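PDB 1W7C: lysyl oxidase from Pichia pastoris, which oxidises primary amines, probably including the side-chain amines of peptidyl lysine, to aldehydes with the help of copper and a built-in topaquinone cofactor. Local coordinates for residues A[119-124]-A[631-636]; A[314-319]-A[615-620]; A[339-344]-A[596-601]. All coordinates share one frame; numbering follows the deposited sequence.

Contact 1 of 3, residues A[119-124]-A[631-636]; sequences YNTNGK and NAFLDD. With CA (calcium ion), chain E.
Phe633, whose ring receives a methyl group of Thr121, also gives its carbonyl oxygen to a calcium ion: Phe633 O lies 2.4 Å from the metal. Asp635 supplies a second ligand through OD2, while its other oxygen, OD1, accepts a hydrogen bond of 2.8 Å from water 1, itself bound to the calcium. The carboxylate thus holds the ion directly with one oxygen and steadies a coordinated water with the other, a double task suited to aspartate. Water 2 is a further ligand, and Glu540 and Glu637 bring carboxylate oxygens from outside the two segments.

The touch between the segments is wholly apolar. With chi1 at 61°, Thr121 sets CG2 beside its own backbone N, and this methyl reaches the edge of the Phe633 ring near the ring plane, 3.7 Å from CE1. The same Thr121 CG2 rests 3.8 Å from Ala632 CB, an ordinary van der Waals distance between two small methyls. Threonine fits here because its hydroxyl serves a different partner, the backbone N of Asn629, which draws the loop toward the residues just ahead of 631-636.

Thr121 sits in a type I turn from Asn120 to Gly123, whose last residue has the positive phi that glycine adopts easily. Asn122 OD1 accepts from Lys124 N at 3.0 Å to make an Asx turn, and Asn120 ND2 donates to Lys124 O, also at 3.0 Å, in nearly the direction in which that carbonyl points. Asparagine suits both places: Asn122 offers its carbonyl, Asn120 its amide donor, which also reaches Glu99. Across the contact a 3-10 segment ends at Phe633, whose carbonyl, with Asp635 two residues on, belongs to a calcium site of acidic side chains, main-chain oxygen and water within the copper amine oxidase enzyme domain.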
loop_
_atom_site.group_PDB
_atom_site.type_symbol
_atom_site.label_atom_id
_atom_site.label_comp_id
_atom_site.label_asym_id
_atom_site.label_seq_id
_atom_site.Cartn_x
_atom_site.Cartn_y
_atom_site.Cartn_z
ATOM N N TYR A 119 34.324 -6.978 8.915
ATOM C CA TYR A 119 32.897 -7.082 8.579
ATOM C C TYR A 119 32.564 -8.352 7.788
ATOM O O TYR A 119 31.408 -8.569 7.450
ATOM C CB TYR A 119 32.401 -5.828 7.818
ATOM C CG TYR A 119 33.285 -5.476 6.659
ATOM C CD1 TYR A 119 33.318 -6.262 5.501
ATOM C CD2 TYR A 119 34.147 -4.398 6.747
ATOM C CE1 TYR A 119 34.182 -5.968 4.452
ATOM C CE2 TYR A 119 35.023 -4.117 5.750
ATOM C CZ TYR A 119 35.045 -4.894 4.585
ATOM O OH TYR A 119 35.912 -4.554 3.540
ATOM N N ASN A 120 33.582 -9.159 7.461
ATOM C CA ASN A 120 33.377 -10.435 6.806
ATOM C C ASN A 120 33.244 -11.509 7.844
ATOM O O ASN A 120 34.178 -11.754 8.615
ATOM C CB ASN A 120 34.530 -10.746 5.865
ATOM C CG ASN A 120 34.539 -9.834 4.652
ATOM O OD1 ASN A 120 33.489 -9.343 4.233
ATOM N ND2 ASN A 120 35.739 -9.592 4.083
ATOM N N THR A 121 32.086 -12.165 7.895
ATOM C CA THR A 121 31.859 -13.191 8.874
ATOM C C THR A 121 32.790 -14.381 8.706
ATOM O O THR A 121 33.052 -15.099 9.665
ATOM C CB THR A 121 30.412 -13.704 8.858
ATOM O OG1 THR A 121 30.110 -14.267 7.583
ATOM C CG2 THR A 121 29.397 -12.612 9.125
ATOM N N ASN A 122 33.326 -14.569 7.511
ATOM C CA ASN A 122 34.209 -15.707 7.262
ATOM C C ASN A 122 35.661 -15.440 7.668
ATOM O O ASN A 122 36.509 -16.311 7.542
ATOM C CB ASN A 122 34.099 -16.185 5.806
ATOM C CG ASN A 122 34.899 -15.339 4.811
ATOM O OD1 ASN A 122 35.432 -14.295 5.145
ATOM N ND2 ASN A 122 34.950 -15.799 3.575
ATOM N N GLY A 123 35.913 -14.248 8.197
ATOM C CA GLY A 123 37.203 -13.865 8.755
ATOM C C GLY A 123 38.335 -13.657 7.768
ATOM O O GLY A 123 39.497 -13.554 8.173
ATOM N N LYS A 124 38.008 -13.581 6.484
ATOM C CA LYS A 124 39.008 -13.501 5.427
ATOM C C LYS A 124 38.980 -12.149 4.728
ATOM O O LYS A 124 37.913 -11.611 4.439
ATOM C CB LYS A 124 38.764 -14.595 4.391
ATOM C CG LYS A 124 38.896 -15.991 4.965
ATOM C CD LYS A 124 38.486 -17.087 4.010
ATOM C CE LYS A 124 38.502 -18.414 4.700
ATOM N NZ LYS A 124 38.044 -19.488 3.800
ATOM N N ASN A 631 23.605 -15.719 8.401
ATOM C CA ASN A 631 23.221 -16.541 9.513
ATOM C C ASN A 631 24.222 -16.484 10.667
ATOM O O ASN A 631 23.858 -16.795 11.785
ATOM C CB ASN A 631 23.034 -17.994 9.056
ATOM C CG ASN A 631 21.743 -18.212 8.303
ATOM O OD1 ASN A 631 20.860 -17.327 8.288
ATOM N ND2 ASN A 631 21.636 -19.359 7.629
ATOM N N ALA A 632 25.459 -16.046 10.404
ATOM C CA ALA A 632 26.445 -15.886 11.466
ATOM C C ALA A 632 26.003 -14.827 12.488
ATOM O O ALA A 632 26.459 -14.825 13.634
ATOM C CB ALA A 632 27.806 -15.537 10.890
ATOM N N PHE A 633 25.142 -13.884 12.072
ATOM C CA PHE A 633 24.676 -12.849 12.986
ATOM C C PHE A 633 23.721 -13.402 14.059
ATOM O O PHE A 633 23.516 -12.775 15.089
ATOM C CB PHE A 633 23.850 -11.771 12.264
ATOM C CG PHE A 633 24.563 -10.990 11.182
ATOM C CD1 PHE A 633 25.881 -11.244 10.809
ATOM C CD2 PHE A 633 23.871 -9.962 10.531
ATOM C CE1 PHE A 633 26.464 -10.469 9.764
ATOM C CE2 PHE A 633 24.464 -9.220 9.504
ATOM C CZ PHE A 633 25.782 -9.457 9.161
ATOM N N LEU A 634 23.130 -14.566 13.785
ATOM C CA LEU A 634 22.054 -15.134 14.568
ATOM C C LEU A 634 22.606 -16.189 15.492
ATOM O O LEU A 634 22.702 -17.365 15.145
ATOM C CB LEU A 634 21.007 -15.742 13.623
ATOM C CG LEU A 634 20.394 -14.761 12.641
ATOM C CD1 LEU A 634 19.585 -15.486 11.559
ATOM C CD2 LEU A 634 19.543 -13.718 13.372
ATOM N N ASP A 635 22.969 -15.746 16.681
ATOM C CA ASP A 635 23.665 -16.597 17.654
ATOM C C ASP A 635 23.070 -16.425 19.048
ATOM O O ASP A 635 23.739 -16.553 20.067
ATOM C CB ASP A 635 25.188 -16.398 17.593
ATOM C CG ASP A 635 25.610 -14.955 17.570
ATOM O OD1 ASP A 635 26.793 -14.696 17.215
ATOM O OD2 ASP A 635 24.844 -14.041 17.893
ATOM N N ASP A 636 21.745 -16.241 19.071
ATOM C CA ASP A 636 20.929 -16.350 20.281
ATOM C C ASP A 636 21.287 -15.295 21.319
ATOM O O ASP A 636 21.037 -15.479 22.509
ATOM C CB ASP A 636 21.066 -17.749 20.907
ATOM C CG ASP A 636 20.081 -17.995 22.008
ATOM O OD1 ASP A 636 18.878 -17.627 21.800
ATOM O OD2 ASP A 636 20.438 -18.602 23.102
HETATM CA CA CA E . 24.159 -11.906 17.174
HETATM O O HOH W 1 26.428 -12.100 16.361
HETATM O O HOH W 2 24.599 -9.692 16.357
#

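Contact 2 of 3, residues A[314-319]-A[615-620]; sequences SRDTGI and STALNT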
loop_
_atom_site.group_PDB
_atom_site.type_symbol
_atom_site.label_atom_id
_atom_site.label_comp_id
_atom_site.label_asym_id
_atom_site.label_seq_id
_atom_site.Cartn_x
_atom_site.Cartn_y
_atom_site.Cartn_z
ATOM N N SER A 314 27.005 4.826 -2.165
ATOM C CA SER A 314 27.991 3.801 -2.493
ATOM C C SER A 314 27.725 3.176 -3.840
ATOM O O SER A 314 26.587 3.129 -4.313
ATOM C CB SER A 314 28.017 2.706 -1.437
ATOM O OG SER A 314 26.872 1.855 -1.525
ATOM N N ARG A 315 28.803 2.690 -4.450
ATOM C CA ARG A 315 28.706 1.937 -5.683
ATOM C C ARG A 315 27.843 0.684 -5.510
ATOM O O ARG A 315 27.004 0.366 -6.367
ATOM C CB ARG A 315 30.123 1.586 -6.144
ATOM C CG ARG A 315 30.200 0.628 -7.288
ATOM C CD ARG A 315 30.577 -0.815 -6.821
ATOM N NE ARG A 315 30.549 -1.757 -7.929
ATOM C CZ ARG A 315 30.018 -2.939 -7.904
ATOM N NH1 ARG A 315 29.483 -3.435 -6.793
ATOM N NH2 ARG A 315 30.044 -3.676 -8.995
ATOM N N ASP A 316 28.003 -0.015 -4.394
ATOM C CA ASP A 316 27.273 -1.262 -4.211
ATOM C C ASP A 316 25.756 -1.045 -4.135
ATOM O O ASP A 316 25.002 -1.775 -4.781
ATOM C CB ASP A 316 27.680 -1.974 -2.926
ATOM C CG ASP A 316 29.074 -2.587 -2.955
ATOM O OD1 ASP A 316 29.738 -2.634 -4.030
ATOM O OD2 ASP A 316 29.569 -3.010 -1.878
ATOM N N THR A 317 25.332 -0.068 -3.342
ATOM C CA THR A 317 23.927 -0.061 -2.918
ATOM C C THR A 317 23.196 1.237 -3.291
ATOM O O THR A 317 21.970 1.289 -3.114
ATOM C CB THR A 317 23.762 -0.261 -1.428
ATOM O OG1 THR A 317 24.421 0.804 -0.719
ATOM C CG2 THR A 317 24.374 -1.583 -0.925
ATOM N N GLY A 318 23.865 2.301 -3.729
ATOM C CA GLY A 318 23.192 3.563 -3.915
ATOM C C GLY A 318 23.133 4.367 -2.629
ATOM O O GLY A 318 24.109 4.467 -1.919
ATOM N N ILE A 319 21.961 4.905 -2.310
ATOM C CA ILE A 319 21.823 5.859 -1.219
ATOM C C ILE A 319 21.638 5.159 0.124
ATOM O O ILE A 319 21.021 4.096 0.203
ATOM C CB ILE A 319 20.678 6.834 -1.496
ATOM C CG1 ILE A 319 20.933 8.188 -0.848
ATOM C CG2 ILE A 319 19.311 6.276 -1.050
ATOM C CD1 ILE A 319 19.956 9.282 -1.293
ATOM N N SER A 615 25.026 -8.559 3.042
ATOM C CA SER A 615 25.615 -9.141 1.850
ATOM C C SER A 615 26.791 -8.293 1.467
ATOM O O SER A 615 27.031 -7.247 2.105
ATOM C CB SER A 615 24.594 -9.185 0.706
ATOM O OG SER A 615 25.100 -9.937 -0.389
ATOM N N THR A 616 27.537 -8.721 0.462
ATOM C CA THR A 616 28.644 -7.935 -0.105
ATOM C C THR A 616 28.630 -8.085 -1.600
ATOM O O THR A 616 28.026 -9.022 -2.119
ATOM C CB THR A 616 30.031 -8.428 0.432
ATOM O OG1 THR A 616 30.403 -9.639 -0.217
ATOM C CG2 THR A 616 30.044 -8.639 1.924
ATOM N N ALA A 617 29.368 -7.238 -2.290
ATOM C CA ALA A 617 29.527 -7.342 -3.735
ATOM C C ALA A 617 30.322 -8.599 -4.124
ATOM O O ALA A 617 30.352 -8.950 -5.284
ATOM C CB ALA A 617 30.239 -6.110 -4.294
ATOM N N LEU A 618 30.977 -9.196 -3.130
ATOM C CA LEU A 618 31.838 -10.340 -3.281
ATOM C C LEU A 618 31.145 -11.648 -2.900
ATOM O O LEU A 618 31.762 -12.711 -2.967
ATOM C CB LEU A 618 33.116 -10.125 -2.441
ATOM C CG LEU A 618 33.935 -8.887 -2.836
ATOM C CD1 LEU A 618 35.158 -8.770 -1.938
ATOM C CD2 LEU A 618 34.317 -8.949 -4.331
ATOM N N ASN A 619 29.854 -11.589 -2.550
ATOM C CA ASN A 619 29.149 -12.793 -2.114
ATOM C C ASN A 619 28.744 -13.764 -3.221
ATOM O O ASN A 619 28.802 -14.973 -3.038
ATOM C CB ASN A 619 27.861 -12.445 -1.326
ATOM C CG ASN A 619 28.068 -12.465 0.163
ATOM O OD1 ASN A 619 29.114 -12.000 0.647
ATOM N ND2 ASN A 619 27.048 -12.875 0.915
ATOM N N THR A 620 28.295 -13.243 -4.368
ATOM C CA THR A 620 27.427 -14.035 -5.244
ATOM C C THR A 620 28.017 -15.347 -5.756
ATOM O O THR A 620 27.312 -16.357 -5.800
ATOM C CB THR A 620 26.891 -13.177 -6.394
ATOM O OG1 THR A 620 25.838 -13.846 -7.093
ATOM C CG2 THR A 620 27.927 -12.838 -7.452
HETATM O O HOH W 3 31.113 -5.228 -1.144
#
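Ala617 turns its methyl toward the acidic and basic ends of Asp316 and Arg315, and this van der Waals touch is the direct meeting of the segments. Ala617 CB lies 3.5 Å from Asp316 OD1 and 3.7 Å from Arg315 NH1, reaching the guanidinium obliquely; alanine, with its single methyl, suits this place close against the ion pair.

The charged interaction joins neighbours in sequence. Arg315 NH1 donates to Asp316 OD1 at 2.9 Å, with the aspartate near the guanidinium plane but the donor 28° out of the carboxylate plane, on the anti side. A bend at chi2, -103°, helps bring the arginine end round to its neighbour. Arg315 NE also pairs with Glu388 and NH2 donates to Ser360 O, while Asp316 OD2 forms a salt bridge with Arg613, so both charges are shared.

Water supplies the polar link between segments: water 3 donates to Asp316 OD2 at 2.8 Å and accepts from Ala617 N at 2.9 Å.

Hydroxyls shape each loop locally. Ser314 OG accepts from Thr317 N in an ST motif; Thr616 OG1 accepts from Leu618 N in an ST turn and donates to Asn619 OD1.

The residues 315-317 form the turn of a hairpin between strands 307-314 and 318-326, closed by paired Ser314 and Gly318 backbones. Trp57 of strand 53-61 touches Arg315 and Ala617, and helix 358-361 packs against Thr317 and Ser615.

Contact 3 of 3, residues A[339-344]-A[596-601]; sequences ELIAEY and NWARSN
The indole of Trp597 carries the methyl of Ala598 over one face, with CB 3.4 Å above the ring plane and displaced toward the rim, while side chains of strand 339-344 approach the six-membered ring obliquely. Glu339 comes closest, its CG standing 3.5 Å from Trp597 CZ2, its chain crossing the tryptophan at about a right angle. The aliphatic part of the glutamate does the touching, and its carboxylate plane is turned 31° from the ring. Ile341, arriving from the opposite direction, sets CG2 at 3.9 Å from the same CZ2 and extends CD1 to 3.8 Å from Ala598 CB. A branched residue suits this place, since CG2 serves the indole while the longer arm passes it with CG1 to end on the alanine.

Glu339 is extended at chi1 (180°) but bent at chi2 (61°), a fold that presents CG to the indole and curls the carboxylate back to its own strand. There OE1 accepts from Leu340 N at 2.9 Å through its anti lone pair, while OE2 is hydrogen-bonded to Ser357 and Ser615. Replacing Glu339 by alanine is likely to leave Leu340 N and both serine hydroxyls without this shared acceptor group and to open a gap beside CZ2. Trp597 NE1 bonds with Gln595 OE1.

This mostly apolar contact, with one buried carboxylate, lies close to the active site: Glu339 is about 5 Å, side chain to side chain, from Asp358, the predicted proton acceptor, and Ile341 about 7 Å from the copper ligand His490. In its 339-344 part, strand 329-344 lies between antiparallel strands 355-357 and 488-498, and it also pairs with 318-326; Val491 and Asn493 of strand 488-498 touch Trp597, so the loop ahead of strand 602-606 packs across two adjoining strands.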
loop_
_atom_site.group_PDB
_atom_site.type_symbol
_atom_site.label_atom_id
_atom_site.label_comp_id
_atom_site.label_asym_id
_atom_site.label_seq_id
_atom_site.Cartn_x
_atom_site.Cartn_y
_atom_site.Cartn_z
ATOM N N GLU A 339 20.884 -5.226 -0.167
ATOM C CA GLU A 339 20.966 -6.255 -1.225
ATOM C C GLU A 339 19.634 -6.358 -1.897
ATOM O O GLU A 339 18.592 -6.086 -1.296
ATOM C CB GLU A 339 21.392 -7.604 -0.671
ATOM C CG GLU A 339 21.522 -8.785 -1.630
ATOM C CD GLU A 339 22.562 -8.597 -2.741
ATOM O OE1 GLU A 339 22.374 -7.731 -3.632
ATOM O OE2 GLU A 339 23.556 -9.389 -2.755
ATOM N N LEU A 340 19.683 -6.734 -3.158
ATOM C CA LEU A 340 18.501 -7.059 -3.941
ATOM C C LEU A 340 18.830 -8.298 -4.742
ATOM O O LEU A 340 19.849 -8.334 -5.450
ATOM C CB LEU A 340 18.059 -5.956 -4.914
ATOM C CG LEU A 340 18.013 -4.526 -4.581
ATOM C CD1 LEU A 340 19.407 -3.974 -4.664
ATOM C CD2 LEU A 340 17.073 -3.810 -5.607
ATOM N N ILE A 341 17.977 -9.302 -4.655
ATOM C CA ILE A 341 18.148 -10.569 -5.374
ATOM C C ILE A 341 17.007 -10.762 -6.361
ATOM O O ILE A 341 15.882 -10.269 -6.166
ATOM C CB ILE A 341 18.275 -11.807 -4.444
ATOM C CG1 ILE A 341 17.019 -11.961 -3.590
ATOM C CG2 ILE A 341 19.562 -11.666 -3.634
ATOM C CD1 ILE A 341 16.954 -13.318 -2.839
ATOM N N ALA A 342 17.315 -11.485 -7.421
ATOM C CA ALA A 342 16.311 -11.913 -8.369
ATOM C C ALA A 342 16.577 -13.369 -8.669
ATOM O O ALA A 342 17.601 -13.698 -9.298
ATOM C CB ALA A 342 16.351 -11.082 -9.638
ATOM N N GLU A 343 15.712 -14.249 -8.158
ATOM C CA GLU A 343 15.937 -15.665 -8.166
ATOM C C GLU A 343 14.857 -16.350 -9.014
ATOM O O GLU A 343 13.671 -16.293 -8.666
ATOM C CB GLU A 343 15.880 -16.206 -6.735
ATOM C CG GLU A 343 16.144 -17.704 -6.629
ATOM C CD GLU A 343 15.907 -18.275 -5.255
ATOM O OE1 GLU A 343 16.331 -19.429 -5.050
ATOM O OE2 GLU A 343 15.224 -17.621 -4.434
ATOM N N TYR A 344 15.273 -16.982 -10.097
ATOM C CA TYR A 344 14.359 -17.542 -11.106
ATOM C C TYR A 344 14.135 -19.018 -10.911
ATOM O O TYR A 344 15.054 -19.729 -10.472
ATOM C CB TYR A 344 14.895 -17.260 -12.533
ATOM C CG TYR A 344 14.818 -15.801 -12.894
ATOM C CD1 TYR A 344 15.666 -14.872 -12.307
ATOM C CD2 TYR A 344 13.862 -15.308 -13.802
ATOM C CE1 TYR A 344 15.568 -13.539 -12.584
ATOM C CE2 TYR A 344 13.761 -13.965 -14.061
ATOM C CZ TYR A 344 14.613 -13.094 -13.447
ATOM O OH TYR A 344 14.489 -11.762 -13.727
ATOM N N ASN A 596 21.315 -15.565 2.920
ATOM C CA ASN A 596 20.536 -16.236 3.960
ATOM C C ASN A 596 19.558 -15.357 4.752
ATOM O O ASN A 596 18.775 -15.840 5.521
ATOM C CB ASN A 596 21.473 -16.964 4.907
ATOM C CG ASN A 596 22.100 -18.199 4.306
ATOM O OD1 ASN A 596 21.501 -18.848 3.432
ATOM N ND2 ASN A 596 23.260 -18.595 4.851
ATOM N N TRP A 597 19.608 -14.043 4.527
ATOM C CA TRP A 597 18.663 -13.081 5.069
ATOM C C TRP A 597 17.299 -13.114 4.388
ATOM O O TRP A 597 16.356 -12.553 4.928
ATOM C CB TRP A 597 19.244 -11.646 4.893
ATOM C CG TRP A 597 19.607 -11.324 3.484
ATOM C CD1 TRP A 597 20.815 -11.558 2.909
ATOM C CD2 TRP A 597 18.732 -10.943 2.449
ATOM N NE1 TRP A 597 20.755 -11.291 1.573
ATOM C CE2 TRP A 597 19.476 -10.904 1.266
ATOM C CE3 TRP A 597 17.385 -10.548 2.401
ATOM C CZ2 TRP A 597 18.924 -10.512 0.050
ATOM C CZ3 TRP A 597 16.854 -10.128 1.183
ATOM C CH2 TRP A 597 17.624 -10.116 0.038
ATOM N N ALA A 598 17.191 -13.773 3.226
ATOM C CA ALA A 598 16.017 -13.601 2.354
ATOM C C ALA A 598 14.890 -14.613 2.596
ATOM O O ALA A 598 13.931 -14.647 1.865
ATOM C CB ALA A 598 16.444 -13.602 0.910
ATOM N N ARG A 599 14.990 -15.359 3.691
ATOM C CA ARG A 599 14.147 -16.506 3.972
ATOM C C ARG A 599 12.996 -16.265 4.955
ATOM O O ARG A 599 12.148 -17.148 5.090
ATOM C CB ARG A 599 14.999 -17.652 4.516
ATOM C CG ARG A 599 15.795 -17.321 5.785
ATOM C CD ARG A 599 16.746 -18.419 6.170
ATOM N NE ARG A 599 17.663 -18.002 7.248
ATOM C CZ ARG A 599 17.375 -18.077 8.527
ATOM N NH1 ARG A 599 16.241 -18.596 8.956
ATOM N NH2 ARG A 599 18.275 -17.685 9.401
ATOM N N SER A 600 12.978 -15.079 5.581
ATOM C CA SER A 600 11.913 -14.674 6.491
ATOM C C SER A 600 11.608 -13.228 6.196
ATOM O O SER A 600 12.343 -12.574 5.476
ATOM C CB SER A 600 12.354 -14.832 7.950
ATOM O OG SER A 600 12.707 -16.198 8.154
ATOM N N ASN A 601 10.530 -12.698 6.765
ATOM C CA ASN A 601 10.207 -11.288 6.526
ATOM C C ASN A 601 11.176 -10.281 7.162
ATOM O O ASN A 601 11.441 -9.229 6.600
ATOM C CB ASN A 601 8.782 -10.958 6.975
ATOM C CG ASN A 601 7.712 -11.666 6.193
ATOM O OD1 ASN A 601 6.820 -12.290 6.799
ATOM N ND2 ASN A 601 7.741 -11.553 4.889
#

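How the contacts relate
Followed from the N terminus, the chain supplies 119-124, 314-319 and 339-344 in turn, then returns through 596-601, 615-620 and 631-636, so the three contacts nest without crossing. Contact 3 closes the innermost loop, of 251 residues; contact 2 encloses it, and contact 1 encloses both. The returning segments flank strand 602-606, two of them in the long connection to strand 642-654. They bring the loop between strands 112-115 and 126-128, the 314-319 hairpin turn and neighbouring strand 329-344 together. Direct touches join the set: Arg599 NH2 probably bonds to Asn631 OD1 at 2.8 Å, linking contacts 3 and 1, and Asn120 packs on Thr616, linking contacts 1 and 2.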